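Local coordinates for hydrogenase maturation factor (Thermoanaerobacter tengcongensis, PDB 3VTI), which accepts a carbamoyl group from HypF and dehydrates it with ATP to a thiocyanate, supplying cyanide for [NiFe]-hydrogenase maturation, at the interface of chains A and B. Numbering follows the deposited sequence. Chains: chain A/B, Hydrogenase maturation factor.

The interface of chains A and B. Residues chain A 34, 36, 72, 74, 123, 125; chain B 34, 36, 72, 74, 123, 125.
B:Thr34 OG1, a hydroxyl close to the two-fold axis, is gripped by the amide of B:Asn123, by B:Ser125 OG and by a water that reaches chain A. Strands 30-37, 66-78 and 120-130 of both copies face each other here in a mainly polar patch of the AIR synthase-related N-terminal domain, probably a homodimer interface. In B:Thr34, OG1 lies anti to the backbone N (chi1 -172°), which leaves the methyl CG2 to pack 3.6 Å from A:Thr72 CB; threonine suits the place because it serves both purposes. The water is held 2.9 Å from A:Asn123 OD1 and meets A:Thr72 OG1; its twin joins B:Asn123 OD1 and B:Thr72 OG1 to A:Thr34 OG1. On the axis A:Ser125 OG and B:Ser125 OG meet tip to tip at 2.5 Å, a hydrogen bond in which either may be the donor; serine is probably small enough to let the strands approach this closely. Further along the axis the amides of A:Asn123 and B:Asn123 stack face to face, planes 17° apart and CG to CG 3.9 Å. In-plane bonds from A:Asn123 ND2 to A:Thr34 OG1 and A:Ser36 OG, and likewise in chain B, keep each amide from turning; B:Asn123 ND2 to B:Ser36 OG is nearly straight (168° at the hydrogen). An alanine at B:Asn123 would probably leave A:Asn123 unstacked, B:Thr34 OG1 and B:Ser36 OG without their amide donor, and the twin water one partner short. A:Ala74, small enough to admit that amide, sets CB 3.6 Å from B:Ser36 OG.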
loop_
_atom_site.group_PDB
_atom_site.type_symbol
_atom_site.label_atom_id
_atom_site.label_comp_id
_atom_site.label_asym_id
_atom_site.label_seq_id
_atom_site.Cartn_x
_atom_site.Cartn_y
_atom_site.Cartn_z
ATOM N N THR A 34 -2.948 7.299 14.231
ATOM C CA THR A 34 -2.626 6.310 13.219
ATOM C C THR A 34 -1.933 6.964 12.036
ATOM O O THR A 34 -2.226 8.100 11.709
ATOM C CB THR A 34 -3.865 5.509 12.746
ATOM O OG1 THR A 34 -3.436 4.444 11.884
ATOM C CG2 THR A 34 -4.858 6.401 11.999
ATOM N N SER A 36 -0.072 5.750 7.992
ATOM C CA SER A 36 0.448 4.808 6.999
ATOM C C SER A 36 1.780 5.318 6.475
ATOM O O SER A 36 2.048 6.522 6.519
ATOM C CB SER A 36 -0.533 4.615 5.842
ATOM O OG SER A 36 -1.689 3.918 6.268
ATOM N N THR A 72 0.369 -0.499 17.425
ATOM C CA THR A 72 -0.052 -1.587 16.574
ATOM C C THR A 72 0.751 -1.502 15.293
ATOM O O THR A 72 1.176 -0.417 14.907
ATOM C CB THR A 72 -1.532 -1.498 16.254
ATOM O OG1 THR A 72 -1.819 -0.194 15.761
ATOM C CG2 THR A 72 -2.378 -1.761 17.514
ATOM N N ALA A 74 0.606 -2.857 11.277
ATOM C CA ALA A 74 -0.038 -3.542 10.178
ATOM C C ALA A 74 0.848 -3.505 8.933
ATOM O O ALA A 74 1.341 -2.444 8.542
ATOM C CB ALA A 74 -1.394 -2.943 9.901
ATOM N N ASN A 123 1.242 0.312 8.245
ATOM C CA ASN A 123 0.488 1.219 9.085
ATOM C C ASN A 123 0.776 0.966 10.554
ATOM O O ASN A 123 0.843 -0.183 10.990
ATOM C CB ASN A 123 -1.015 1.110 8.822
ATOM C CG ASN A 123 -1.822 2.055 9.702
ATOM O OD1 ASN A 123 -2.015 1.801 10.892
ATOM N ND2 ASN A 123 -2.266 3.168 9.128
ATOM N N SER A 125 -0.531 2.278 14.532
ATOM C CA SER A 125 -1.317 3.113 15.444
ATOM C C SER A 125 -0.642 3.160 16.802
ATOM O O SER A 125 0.146 2.270 17.144
ATOM C CB SER A 125 -2.749 2.603 15.584
ATOM O OG SER A 125 -3.356 2.468 14.310
ATOM N N THR B 34 -5.837 -3.812 15.547
ATOM C CA THR B 34 -5.764 -3.218 14.208
ATOM C C THR B 34 -5.981 -4.300 13.160
ATOM O O THR B 34 -5.790 -5.492 13.434
ATOM C CB THR B 34 -4.408 -2.526 13.930
ATOM O OG1 THR B 34 -4.471 -1.813 12.685
ATOM C CG2 THR B 34 -3.275 -3.546 13.872
ATOM N N SER B 36 -6.125 -4.703 8.521
ATOM C CA SER B 36 -6.096 -4.145 7.171
ATOM C C SER B 36 -7.076 -4.881 6.289
ATOM O O SER B 36 -7.300 -6.075 6.467
ATOM C CB SER B 36 -4.706 -4.267 6.564
ATOM O OG SER B 36 -3.787 -3.466 7.260
ATOM N N THR B 72 -9.940 4.287 14.402
ATOM C CA THR B 72 -9.145 5.090 13.504
ATOM C C THR B 72 -9.349 4.506 12.123
ATOM O O THR B 72 -9.705 3.339 11.995
ATOM C CB THR B 72 -7.652 5.046 13.843
ATOM O OG1 THR B 72 -7.173 3.714 13.682
ATOM C CG2 THR B 72 -7.378 5.527 15.265
ATOM N N ALA B 74 -7.371 4.565 8.277
ATOM C CA ALA B 74 -6.270 4.960 7.410
ATOM C C ALA B 74 -6.534 4.455 5.997
ATOM O O ALA B 74 -6.945 3.303 5.800
ATOM C CB ALA B 74 -4.962 4.416 7.937
ATOM N N ASN B 123 -6.941 0.490 6.472
ATOM C CA ASN B 123 -6.644 -0.037 7.792
ATOM C C ASN B 123 -7.490 0.652 8.828
ATOM O O ASN B 123 -7.665 1.867 8.787
ATOM C CB ASN B 123 -5.165 0.122 8.154
ATOM C CG ASN B 123 -4.870 -0.308 9.594
ATOM O OD1 ASN B 123 -5.215 0.399 10.547
ATOM N ND2 ASN B 123 -4.249 -1.473 9.755
ATOM N N SER B 125 -7.953 0.742 13.212
ATOM C CA SER B 125 -7.607 0.322 14.558
ATOM C C SER B 125 -8.764 0.684 15.467
ATOM O O SER B 125 -9.530 1.593 15.152
ATOM C CB SER B 125 -6.349 1.027 15.049
ATOM O OG SER B 125 -5.268 0.796 14.178
HETATM O O HOH W 1 -1.957 -0.454 12.770
HETATM O O HOH W 2 -5.824 2.691 11.598
#